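Local coordinates for nucleotidyltransferase (Thermus thermophilus HB8, PDB 1WWP) that probably acts as the substrate-binding partner of a nucleotidyltransferase, an all-helical protein whose two copies pair in the crystal, at the interface of chains A and B. Sequence-based numbering; all coordinates share one arbitrary frame. Chains: chain A/B, hypothetical protein TTHA0636.

The interface of chains A and B. Residues chain A 21, 24-25, 27-29, 31-32; chain B 21, 24-25, 27-28, 31, 87, 90.
The A:Arg29 guanidinium has B:Asp24 OD1 at its edge and in its plane, while one face of the A:Tyr32 ring rests on A:Arg29 CA, offset toward the rim. Helix 20-49 of each chain crosses its twin in this part of a two-fold interface between two copies of a nucleotidyltransferase substrate-binding-like protein; whether the dimer forms in solution the structure alone does not show. A:Arg29 runs extended from CG to NE and grips one carboxylate oxygen side-on: A:Arg29 NE lies 3.0 Å from B:Asp24 OD1 in a salt bridge (158° at H), and NH2 hydrogen-bonds to the same atom, both on its anti lone pair. A water links A:Tyr32 OH to that oxygen too. A:Gln28, CG anti to its backbone N (chi1 167°) and bent at chi2 (71°), pushes its amide into chain B. A:Gln28 NE2 reaches B:Gln28 OE1 at 3.3 Å, in both the amide and the carbonyl plane, and B:Glu31 OE1 more weakly. A:Gln28 OE1 accepts from the poorly ordered B:Thr90 OG1 at 3.1 Å, the donor standing above the carbonyl plane. A:Gln28 CD lies 4.0 Å from B:Ile27 CG2. An alanine at A:Gln28 would lose these hydrogen bonds and that packing, and would probably loosen the crossing. A:Glu31 OE2 sits 2.7 Å from B:Glu31 OE1, a carboxylate pairing that may require a shared proton. A:Ala25 CA and B:Ala25 CA are 4.0 Å apart, and A:Val21 CG1 meets B:Val21 CG1 obliquely at 3.8 Å.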
# COMPACT_ATOMS: atom_id res chain seq x y z
N VAL A 21 0.06 11.06 -11.00
CA VAL A 21 0.55 11.35 -9.65
C VAL A 21 -0.61 11.41 -8.66
O VAL A 21 -0.60 10.75 -7.62
CB VAL A 21 1.33 12.67 -9.60
CG1 VAL A 21 1.75 12.99 -8.17
CG2 VAL A 21 2.57 12.57 -10.49
N ASP A 24 -2.11 7.86 -8.05
CA ASP A 24 -1.29 7.01 -7.18
C ASP A 24 -1.43 7.48 -5.73
O ASP A 24 -1.53 6.67 -4.81
CB ASP A 24 0.17 7.05 -7.66
CG ASP A 24 0.36 6.30 -8.97
OD1 ASP A 24 1.47 6.35 -9.55
OD2 ASP A 24 -0.62 5.65 -9.42
N ALA A 25 -1.46 8.80 -5.55
CA ALA A 25 -1.62 9.40 -4.23
C ALA A 25 -2.98 9.04 -3.63
O ALA A 25 -3.11 8.82 -2.43
CB ALA A 25 -1.48 10.92 -4.33
N ILE A 27 -4.62 6.40 -4.22
CA ILE A 27 -4.57 4.98 -3.87
C ILE A 27 -3.87 4.79 -2.53
O ILE A 27 -4.31 4.01 -1.69
CB ILE A 27 -3.87 4.20 -4.99
CG1 ILE A 27 -4.75 4.20 -6.23
CG2 ILE A 27 -3.55 2.79 -4.53
CD1 ILE A 27 -4.06 3.65 -7.47
N GLN A 28 -2.78 5.52 -2.33
CA GLN A 28 -2.03 5.47 -1.08
C GLN A 28 -2.93 5.91 0.07
O GLN A 28 -2.98 5.27 1.13
CB GLN A 28 -0.80 6.38 -1.17
CG GLN A 28 -0.10 6.65 0.16
CD GLN A 28 0.63 5.44 0.75
OE1 GLN A 28 1.22 5.53 1.82
NE2 GLN A 28 0.59 4.31 0.04
N ARG A 29 -3.67 7.00 -0.12
CA ARG A 29 -4.55 7.50 0.94
C ARG A 29 -5.68 6.55 1.22
O ARG A 29 -6.12 6.41 2.35
CB ARG A 29 -5.09 8.89 0.55
CG ARG A 29 -3.97 9.92 0.44
CD ARG A 29 -4.46 11.32 0.03
NE ARG A 29 -3.31 12.22 0.08
CZ ARG A 29 -3.33 13.53 -0.17
NH1 ARG A 29 -4.46 14.15 -0.50
NH2 ARG A 29 -2.20 14.22 -0.09
N GLU A 31 -5.45 3.44 1.07
CA GLU A 31 -4.83 2.40 1.88
C GLU A 31 -4.85 2.73 3.36
O GLU A 31 -5.44 1.99 4.16
CB GLU A 31 -3.39 2.16 1.43
CG GLU A 31 -3.27 1.42 0.10
CD GLU A 31 -1.82 1.07 -0.23
OE1 GLU A 31 -1.60 0.18 -1.08
OE2 GLU A 31 -0.90 1.68 0.35
N TYR A 32 -4.24 3.85 3.75
CA TYR A 32 -4.22 4.17 5.16
C TYR A 32 -5.56 4.58 5.74
O TYR A 32 -5.77 4.48 6.94
CB TYR A 32 -3.12 5.20 5.50
CG TYR A 32 -3.23 6.60 4.93
CD1 TYR A 32 -4.23 7.47 5.36
CD2 TYR A 32 -2.24 7.09 4.06
CE1 TYR A 32 -4.23 8.82 4.95
CE2 TYR A 32 -2.24 8.43 3.65
CZ TYR A 32 -3.23 9.29 4.10
OH TYR A 32 -3.18 10.61 3.72
N VAL B 21 0.87 15.54 -2.35
CA VAL B 21 0.35 14.58 -3.32
C VAL B 21 1.51 13.83 -3.98
O VAL B 21 1.42 12.63 -4.20
CB VAL B 21 -0.53 15.27 -4.41
CG1 VAL B 21 -0.70 14.35 -5.62
CG2 VAL B 21 -1.90 15.57 -3.83
N ASP B 24 2.91 11.20 -1.30
CA ASP B 24 2.07 10.04 -1.13
C ASP B 24 2.15 9.17 -2.39
O ASP B 24 2.16 7.95 -2.30
CB ASP B 24 0.63 10.46 -0.81
CG ASP B 24 0.47 10.98 0.63
OD1 ASP B 24 -0.48 11.77 0.90
OD2 ASP B 24 1.29 10.58 1.50
N ALA B 25 2.25 9.80 -3.55
CA ALA B 25 2.36 9.04 -4.79
C ALA B 25 3.70 8.29 -4.85
O ALA B 25 3.77 7.16 -5.35
CB ALA B 25 2.23 9.96 -5.98
N ILE B 27 5.35 7.20 -2.32
CA ILE B 27 5.30 6.08 -1.40
C ILE B 27 4.50 4.94 -2.01
O ILE B 27 4.87 3.78 -1.85
CB ILE B 27 4.73 6.48 -0.03
CG1 ILE B 27 5.73 7.42 0.66
CG2 ILE B 27 4.57 5.23 0.86
CD1 ILE B 27 5.14 8.13 1.86
N GLN B 28 3.43 5.26 -2.73
CA GLN B 28 2.63 4.23 -3.40
C GLN B 28 3.48 3.49 -4.45
O GLN B 28 3.45 2.25 -4.51
CB GLN B 28 1.40 4.88 -4.06
CG GLN B 28 0.46 3.92 -4.79
CD GLN B 28 0.15 2.68 -4.00
OE1 GLN B 28 -0.05 2.73 -2.78
NE2 GLN B 28 0.11 1.54 -4.68
N GLU B 31 5.88 1.01 -2.94
CA GLU B 31 5.17 -0.21 -2.59
C GLU B 31 5.00 -1.13 -3.78
O GLU B 31 5.34 -2.31 -3.70
CB GLU B 31 3.80 0.08 -2.01
CG GLU B 31 3.75 0.53 -0.56
CD GLU B 31 2.31 0.69 -0.09
OE1 GLU B 31 1.60 1.55 -0.63
OE2 GLU B 31 1.87 -0.04 0.82
N THR B 87 3.95 1.48 5.46
CA THR B 87 3.30 2.32 4.47
C THR B 87 1.78 2.16 4.64
O THR B 87 0.99 2.60 3.80
CB THR B 87 3.73 1.91 3.03
OG1 THR B 87 5.13 2.15 2.86
CG2 THR B 87 2.97 2.71 1.99
N THR B 90 0.20 5.47 7.05
CA THR B 90 1.08 6.53 6.58
C THR B 90 0.69 7.99 6.76
O THR B 90 1.55 8.86 6.57
CB THR B 90 1.46 6.33 5.11
OG1 THR B 90 1.50 4.93 4.82
CG2 THR B 90 2.83 6.91 4.83
O HOH W 1 -1.24 12.27 3.14